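Adenosine monophosphate-protein transferase (Bartonella henselae str. Houston-1, PDB 5NH2) transfers AMP from ATP to tyrosine and threonine residues of host target proteins through its Fic domain, acting in Bartonella virulence. Local coordinates at residues A[206-211]-A[237-242]; A[214-219]-A[254-259]. One frame throughout, in Å; residues are numbered along the deposited sequence.

Contact 1: A[206-211]-A[237-242]; sequences FEDISN and VMVAKE
Asp208 OD2 takes the backbone N-H of Val239 at 2.8 Å and also forms a salt bridge with Arg185, so one carboxylate oxygen is held by two groups. The bond joins the last residues of helix 200-208, in the Fic (Fido) part of the chain, to strand 237-239, an outermost strand of the mixed sheet in the intracellular delivery domain, whose family belongs to the OB clan. It is nearly straight at the hydrogen (173°), yet the N-H comes to OD2 from above the carboxylate plane, 44° out of it. Asp208 CG lies opposite its own carbonyl carbon and beside its backbone N (chi1 -78°), which swings the carboxylate out across the gap.

Its flat group then runs alongside Val239, the two side chains sliding past each other in opposite directions: Asp208 OD1 rests 3.4 Å from Val239 CB, and Asp208 OD2 sits 3.6 Å from Met238 CB. The nearby arginine would probably help the carboxylate stay ionised in this buried spot. The Val239 side chain also touches Lys214 and Leu218 of helix 212-227 and Ile268 of strand 265-270, while its carbonyl oxygen receives a hydrogen bond from His204.

Water 1 sits between Asp208 OD1 (2.9 Å) and Ala240 O (3.0 Å), with more acceptors around it than it has protons to give.

Around this link the 206-211 segment is tied down locally. Asn211, the N-cap of the next helix, sends ND2 to Glu207 OE2 at 3.0 Å, on its syn side but tilted well out of the carboxylate plane, while Glu207 OE1 pairs with Arg133. Ser210 OG turns back to donate to Phe206 O at 2.6 Å.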
ATOM      1  N   PHE A 206       4.184   7.885  -7.862  1.00 31.07           N
ATOM      2  CA  PHE A 206       5.487   7.757  -7.170  1.00 32.95           C
ATOM      3  C   PHE A 206       6.087   9.129  -6.825  1.00 39.08           C
ATOM      4  O   PHE A 206       6.781   9.265  -5.799  1.00 34.26           O
ATOM      5  CB  PHE A 206       6.507   6.949  -8.014  1.00 28.47           C
ATOM      6  CG  PHE A 206       6.458   5.414  -7.803  1.00 34.89           C
ATOM      7  CD1 PHE A 206       5.277   4.669  -8.055  1.00 33.78           C
ATOM      8  CD2 PHE A 206       7.610   4.715  -7.429  1.00 29.16           C
ATOM      9  CE1 PHE A 206       5.252   3.278  -7.890  1.00 28.59           C
ATOM     10  CE2 PHE A 206       7.605   3.304  -7.235  1.00 26.42           C
ATOM     11  CZ  PHE A 206       6.436   2.593  -7.455  1.00 24.25           C
ATOM     12  N   GLU A 207       5.818  10.166  -7.656  1.00 38.61           N
ATOM     13  CA  GLU A 207       6.340  11.503  -7.347  1.00 39.11           C
ATOM     14  C   GLU A 207       5.672  12.108  -6.092  1.00 37.83           C
ATOM     15  O   GLU A 207       6.362  12.619  -5.197  1.00 36.14           O
ATOM     16  CB  GLU A 207       6.181  12.427  -8.560  1.00 33.96           C
ATOM     17  CG  GLU A 207       6.249  13.926  -8.226  1.00 34.33           C
ATOM     18  CD  GLU A 207       7.672  14.464  -8.008  1.00 43.26           C
ATOM     19  OE1 GLU A 207       8.685  13.728  -8.236  1.00 41.01           O
ATOM     20  OE2 GLU A 207       7.767  15.647  -7.578  1.00 48.15           O
ATOM     21  N   ASP A 208       4.340  12.038  -6.006  1.00 35.37           N
ATOM     22  CA  ASP A 208       3.615  12.625  -4.878  1.00 42.07           C
ATOM     23  C   ASP A 208       4.026  12.024  -3.531  1.00 43.77           C
ATOM     24  O   ASP A 208       3.986  12.721  -2.502  1.00 36.03           O
ATOM     25  CB  ASP A 208       2.104  12.444  -5.092  1.00 38.14           C
ATOM     26  CG  ASP A 208       1.544  13.433  -6.090  1.00 36.98           C
ATOM     27  OD1 ASP A 208       2.342  14.236  -6.641  1.00 36.87           O
ATOM     28  OD2 ASP A 208       0.319  13.416  -6.334  1.00 33.98           O
ATOM     29  N   ILE A 209       4.353  10.725  -3.500  1.00 38.88           N
ATOM     30  CA  ILE A 209       4.637  10.019  -2.241  1.00 42.36           C
ATOM     31  C   ILE A 209       6.144   9.856  -1.963  1.00 47.51           C
ATOM     32  O   ILE A 209       6.516   9.159  -1.006  1.00 46.06           O
ATOM     33  CB  ILE A 209       3.923   8.673  -2.205  1.00 27.84           C
ATOM     34  CG1 ILE A 209       4.606   7.733  -3.201  1.00 27.75           C
ATOM     35  CG2 ILE A 209       2.462   8.880  -2.608  1.00 24.19           C
ATOM     36  CD1 ILE A 209       4.047   6.327  -3.127  1.00 30.97           C
ATOM     37  N   SER A 210       7.011  10.441  -2.793  1.00 44.53           N
ATOM     38  CA  SER A 210       8.467  10.471  -2.588  1.00 44.35           C
ATOM     39  C   SER A 210       8.988  11.888  -2.363  1.00 46.07           C
ATOM     40  O   SER A 210       9.960  12.072  -1.629  1.00 44.63           O
ATOM     41  CB  SER A 210       9.242   9.798  -3.738  1.00 37.95           C
ATOM     42  OG  SER A 210       8.969  10.412  -4.978  1.00 39.54           O
ATOM     43  N   ASN A 211       8.535  12.852  -3.156  1.00 43.90           N
ATOM     44  CA  ASN A 211       8.898  14.243  -2.942  1.00 41.70           C
ATOM     45  C   ASN A 211       8.497  14.724  -1.545  1.00 43.53           C
ATOM     46  O   ASN A 211       7.293  14.779  -1.227  1.00 40.54           O
ATOM     47  CB  ASN A 211       8.253  15.121  -4.016  1.00 42.52           C
ATOM     48  CG  ASN A 211       8.916  16.494  -4.115  1.00 48.98           C
ATOM     49  OD1 ASN A 211       9.188  17.127  -3.100  1.00 46.26           O
ATOM     50  ND2 ASN A 211       9.198  16.940  -5.340  1.00 48.34           N
ATOM     51  N   VAL A 237      -7.103  11.612  -5.284  1.00 37.61           N
ATOM     52  CA  VAL A 237      -6.437  12.621  -4.454  1.00 34.02           C
ATOM     53  C   VAL A 237      -4.998  12.708  -4.945  1.00 38.78           C
ATOM     54  O   VAL A 237      -4.285  11.699  -4.963  1.00 43.58           O
ATOM     55  CB  VAL A 237      -6.470  12.274  -2.950  1.00 30.07           C
ATOM     56  CG1 VAL A 237      -5.799  13.380  -2.085  1.00 32.31           C
ATOM     57  CG2 VAL A 237      -7.923  12.055  -2.507  1.00 33.03           C
ATOM     58  N   MET A 238      -4.587  13.874  -5.417  1.00 35.31           N
ATOM     59  CA  MET A 238      -3.233  13.971  -5.927  1.00 37.79           C
ATOM     60  C   MET A 238      -2.772  15.407  -5.824  1.00 44.75           C
ATOM     61  O   MET A 238      -3.566  16.341  -5.619  1.00 36.38           O
ATOM     62  CB  MET A 238      -3.111  13.486  -7.371  1.00 35.89           C
ATOM     63  CG  MET A 238      -4.045  14.184  -8.265  1.00 45.68           C
ATOM     64  SD  MET A 238      -4.419  13.195  -9.712  1.00 54.46           S
ATOM     65  CE  MET A 238      -5.561  14.301 -10.499  1.00 46.94           C
ATOM     66  N   VAL A 239      -1.469  15.556  -5.954  1.00 43.73           N
ATOM     67  CA  VAL A 239      -0.852  16.859  -5.893  1.00 41.48           C
ATOM     68  C   VAL A 239      -0.738  17.377  -7.307  1.00 46.10           C
ATOM     69  O   VAL A 239      -0.336  16.637  -8.213  1.00 45.69           O
ATOM     70  CB  VAL A 239       0.506  16.773  -5.203  1.00 47.60           C
ATOM     71  CG1 VAL A 239       1.340  18.047  -5.452  1.00 49.56           C
ATOM     72  CG2 VAL A 239       0.252  16.546  -3.710  1.00 47.63           C
ATOM     73  N   ALA A 240      -1.124  18.638  -7.503  1.00 46.13           N
ATOM     74  CA  ALA A 240      -1.052  19.256  -8.815  1.00 46.83           C
ATOM     75  C   ALA A 240       0.320  19.053  -9.444  1.00 46.35           C
ATOM     76  O   ALA A 240       1.352  19.189  -8.777  1.00 46.15           O
ATOM     77  CB  ALA A 240      -1.354  20.747  -8.689  1.00 56.03           C
ATOM     78  N   LYS A 241       0.318  18.712 -10.740  1.00 51.62           N
ATOM     79  CA  LYS A 241       1.549  18.542 -11.513  1.00 56.21           C
ATOM     80  C   LYS A 241       2.107  19.887 -11.974  1.00 54.76           C
ATOM     81  O   LYS A 241       1.362  20.791 -12.369  1.00 58.98           O
ATOM     82  CB  LYS A 241       1.311  17.667 -12.745  1.00 59.07           C
ATOM     83  CG  LYS A 241       0.729  16.308 -12.494  1.00 67.52           C
ATOM     84  CD  LYS A 241       0.816  15.433 -13.768  1.00 80.86           C
ATOM     85  CE  LYS A 241       2.270  15.259 -14.264  1.00 86.86           C
ATOM     86  NZ  LYS A 241       2.466  14.026 -15.085  1.00 89.06           N
ATOM     87  N   GLU A 242       3.431  20.000 -11.958  1.00 46.48           N
ATOM     88  CA  GLU A 242       4.062  21.242 -12.349  1.00 52.50           C
ATOM     89  C   GLU A 242       3.726  21.545 -13.808  1.00 57.99           C
ATOM     90  O   GLU A 242       3.955  20.720 -14.699  1.00 53.96           O
ATOM     91  CB  GLU A 242       5.580  21.155 -12.146  1.00 62.33           C
ATOM     92  CG  GLU A 242       6.090  21.272 -10.699  1.00 65.83           C
ATOM     93  CD  GLU A 242       6.036  19.948  -9.937  1.00 67.43           C
ATOM     94  OE1 GLU A 242       6.001  18.877 -10.588  1.00 62.57           O
ATOM     95  OE2 GLU A 242       6.020  19.987  -8.688  1.00 68.36           O
TER
HETATM   96  O   HOH W   1       2.666  16.537  -8.453  1.00 28.07           O

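Contact 2: A[214-219]-A[254-259]; sequences KIRLLK and GLEGFA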
ATOM      1  N   LYS A 214       5.952  17.316  -1.390  1.00 38.26           N
ATOM      2  CA  LYS A 214       4.598  16.891  -1.738  1.00 39.35           C
ATOM      3  C   LYS A 214       3.973  16.037  -0.640  1.00 40.77           C
ATOM      4  O   LYS A 214       2.765  16.173  -0.337  1.00 38.36           O
ATOM      5  CB  LYS A 214       4.622  16.214  -3.094  1.00 35.87           C
ATOM      6  CG  LYS A 214       4.867  17.274  -4.170  1.00 35.53           C
ATOM      7  CD  LYS A 214       4.716  16.776  -5.583  1.00 37.11           C
ATOM      8  CE  LYS A 214       5.256  17.848  -6.530  1.00 38.61           C
ATOM      9  NZ  LYS A 214       5.098  17.481  -7.933  1.00 39.50           N
ATOM     10  N   ILE A 215       4.812  15.246   0.034  1.00 41.18           N
ATOM     11  CA  ILE A 215       4.351  14.412   1.142  1.00 36.90           C
ATOM     12  C   ILE A 215       3.771  15.271   2.265  1.00 40.97           C
ATOM     13  O   ILE A 215       2.763  14.903   2.887  1.00 37.22           O
ATOM     14  CB  ILE A 215       5.513  13.528   1.623  1.00 34.99           C
ATOM     15  CG1 ILE A 215       5.856  12.503   0.530  1.00 28.79           C
ATOM     16  CG2 ILE A 215       5.187  12.851   2.971  1.00 31.88           C
ATOM     17  CD1 ILE A 215       7.052  11.703   0.819  1.00 28.92           C
ATOM     18  N   ARG A 216       4.394  16.429   2.539  1.00 45.29           N
ATOM     19  CA  ARG A 216       3.867  17.312   3.585  1.00 47.15           C
ATOM     20  C   ARG A 216       2.440  17.738   3.261  1.00 44.45           C
ATOM     21  O   ARG A 216       1.582  17.788   4.154  1.00 36.31           O
ATOM     22  CB  ARG A 216       4.718  18.584   3.733  1.00 49.38           C
ATOM     23  CG  ARG A 216       6.154  18.494   4.144  1.00 50.08           C
ATOM     24  CD  ARG A 216       6.679  19.904   4.637  1.00 56.77           C
ATOM     25  NE  ARG A 216       7.114  20.838   3.577  1.00 61.18           N
ATOM     26  CZ  ARG A 216       6.334  21.741   2.959  1.00 69.19           C
ATOM     27  NH1 ARG A 216       5.051  21.860   3.275  1.00 74.15           N
ATOM     28  NH2 ARG A 216       6.831  22.539   2.016  1.00 68.70           N
ATOM     29  N   LEU A 217       2.193  18.087   1.981  1.00 43.00           N
ATOM     30  CA  LEU A 217       0.910  18.609   1.533  1.00 41.15           C
ATOM     31  C   LEU A 217      -0.178  17.557   1.647  1.00 45.13           C
ATOM     32  O   LEU A 217      -1.279  17.842   2.152  1.00 44.61           O
ATOM     33  CB  LEU A 217       1.028  19.082   0.083  1.00 40.57           C
ATOM     34  CG  LEU A 217       2.028  20.207  -0.164  1.00 38.52           C
ATOM     35  CD1 LEU A 217       2.071  20.563  -1.633  1.00 39.83           C
ATOM     36  CD2 LEU A 217       1.745  21.436   0.708  1.00 42.64           C
ATOM     37  N   LEU A 218       0.123  16.325   1.200  1.00 38.71           N
ATOM     38  CA  LEU A 218      -0.888  15.275   1.241  1.00 36.73           C
ATOM     39  C   LEU A 218      -1.113  14.787   2.663  1.00 38.81           C
ATOM     40  O   LEU A 218      -2.238  14.425   3.025  1.00 37.35           O
ATOM     41  CB  LEU A 218      -0.482  14.109   0.355  1.00 35.32           C
ATOM     42  CG  LEU A 218      -0.714  14.316  -1.110  1.00 37.72           C
ATOM     43  CD1 LEU A 218       0.044  13.232  -1.860  1.00 38.28           C
ATOM     44  CD2 LEU A 218      -2.205  14.217  -1.405  1.00 40.36           C
ATOM     45  N   LYS A 219      -0.048  14.730   3.464  1.00 41.51           N
ATOM     46  CA  LYS A 219      -0.192  14.484   4.906  1.00 45.91           C
ATOM     47  C   LYS A 219      -1.176  15.457   5.580  1.00 46.58           C
ATOM     48  O   LYS A 219      -2.091  15.040   6.319  1.00 35.65           O
ATOM     49  CB  LYS A 219       1.170  14.578   5.585  1.00 47.63           C
ATOM     50  CG  LYS A 219       1.983  13.316   5.491  1.00 47.73           C
ATOM     51  CD  LYS A 219       3.161  13.395   6.456  1.00 45.72           C
ATOM     52  CE  LYS A 219       4.003  12.127   6.412  1.00 44.58           C
ATOM     53  NZ  LYS A 219       4.975  12.047   7.542  1.00 42.95           N
ATOM     54  N   GLY A 254      -5.097  25.456   4.250  1.00 63.92           N
ATOM     55  CA  GLY A 254      -4.576  24.983   5.510  1.00 68.84           C
ATOM     56  C   GLY A 254      -3.253  25.674   5.753  1.00 70.21           C
ATOM     57  O   GLY A 254      -2.897  26.612   5.043  1.00 73.31           O
ATOM     58  N   LEU A 255      -2.575  25.259   6.810  1.00 69.97           N
ATOM     59  CA  LEU A 255      -1.266  25.847   7.074  1.00 69.98           C
ATOM     60  C   LEU A 255      -0.331  25.710   5.871  1.00 66.89           C
ATOM     61  O   LEU A 255       0.286  26.690   5.454  1.00 60.53           O
ATOM     62  CB  LEU A 255      -0.651  25.209   8.312  1.00 65.39           C
ATOM     63  CG  LEU A 255      -1.318  25.685   9.579  1.00 64.04           C
ATOM     64  CD1 LEU A 255      -1.209  24.614  10.651  1.00 59.13           C
ATOM     65  CD2 LEU A 255      -0.612  26.969   9.978  1.00 67.35           C
ATOM     66  N   GLU A 256      -0.127  24.482   5.366  1.00 65.57           N
ATOM     67  CA  GLU A 256       0.835  24.244   4.280  1.00 62.86           C
ATOM     68  C   GLU A 256       0.270  24.285   2.850  1.00 57.87           C
ATOM     69  O   GLU A 256       0.954  24.744   1.926  1.00 53.98           O
ATOM     70  CB  GLU A 256       1.575  22.943   4.558  1.00 60.10           C
ATOM     71  CG  GLU A 256       2.443  23.150   5.807  1.00 72.86           C
ATOM     72  CD  GLU A 256       3.293  21.972   6.165  1.00 79.44           C
ATOM     73  OE1 GLU A 256       2.832  21.132   6.962  1.00 84.42           O
ATOM     74  OE2 GLU A 256       4.421  21.888   5.649  1.00 80.05           O
ATOM     75  N   GLY A 257      -0.960  23.830   2.622  1.00 58.87           N
ATOM     76  CA  GLY A 257      -1.423  23.621   1.264  1.00 53.31           C
ATOM     77  C   GLY A 257      -2.883  23.983   1.121  1.00 50.57           C
ATOM     78  O   GLY A 257      -3.572  24.280   2.107  1.00 57.56           O
ATOM     79  N   PHE A 258      -3.336  24.007  -0.129  1.00 52.38           N
ATOM     80  CA  PHE A 258      -4.743  24.217  -0.442  1.00 52.14           C
ATOM     81  C   PHE A 258      -5.232  23.111  -1.357  1.00 46.55           C
ATOM     82  O   PHE A 258      -4.453  22.445  -2.041  1.00 49.86           O
ATOM     83  CB  PHE A 258      -5.020  25.571  -1.108  1.00 51.35           C
ATOM     84  CG  PHE A 258      -4.497  25.672  -2.506  1.00 51.03           C
ATOM     85  CD1 PHE A 258      -3.151  25.906  -2.734  1.00 49.05           C
ATOM     86  CD2 PHE A 258      -5.347  25.532  -3.598  1.00 52.35           C
ATOM     87  CE1 PHE A 258      -2.652  26.009  -4.011  1.00 49.36           C
ATOM     88  CE2 PHE A 258      -4.862  25.638  -4.904  1.00 52.40           C
ATOM     89  CZ  PHE A 258      -3.500  25.872  -5.106  1.00 56.45           C
ATOM     90  N   ALA A 259      -6.556  22.957  -1.376  1.00 47.05           N
ATOM     91  CA  ALA A 259      -7.244  21.910  -2.104  1.00 46.62           C
ATOM     92  C   ALA A 259      -8.225  22.531  -3.081  1.00 59.37           C
ATOM     93  O   ALA A 259      -8.920  23.510  -2.765  1.00 59.10           O
ATOM     94  CB  ALA A 259      -7.996  20.957  -1.165  1.00 43.58           C
TER
HETATM   95  O   HOH W   2       2.423  18.250   6.737  1.00 44.21           O
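Helix 212-227 lies against the sheet of the intracellular delivery domain, and this contact ties one of its turns to the bend leading into strand 257-262. Glu256 reaches across from the bend and forms a salt bridge with Arg216, NH1 to OE2. The modelled Arg216 NH1 to Glu256 OE2 separation of 2.5 Å is very short and the N-H...O angle only 120°, so the exact length is doubtful. The two side chains cross at about a right angle, although their guanidinium and carboxylate planes are just 14° apart. A bend at chi3 (-83°) turns the arginine's guanidinium back toward Glu256.

Water 2 secures the other carboxylate oxygen, donating to Glu256 OE1 at 2.9 Å and to the helix carbonyl Arg216 O at 2.8 Å.

Beside the salt bridge, Leu217 presses one methyl against the bend: Leu217 CD2 lies 3.6 Å from Glu256 O and 3.9 Å from Gly257 CA. With no side chain on Gly257 in the way, the backbones come close, Leu217 CA to Gly257 CA being 5.5 Å.

Glu220, one turn further along the same helix, accepts the backbone N-H groups of both Glu256 and Gly257, and Leu217 also leans on Ile268 of strand 265-270, which lies beside strand 257-262 in the sheet.

The two contacts lie about 11 Å apart, centre to centre, on the same side of the chain's centre. Their segments alternate along the sequence: 206-211, 214-219, 237-242, then 254-259. Helix 200-208 leads into helix 212-227, which is followed by strand 237-239, and both contacts reach the same mixed sheet. Lys214 connects them, its NZ forming a salt bridge with Glu242 OE2 at 2.8 Å and a long, weak ion pair with Glu207. Contact 1 joins the Fic part to the sheet edge; contact 2 fixes the intervening helix on the same sheet, which together probably helps set how the two parts sit, away from the annotated ATP-binding residues.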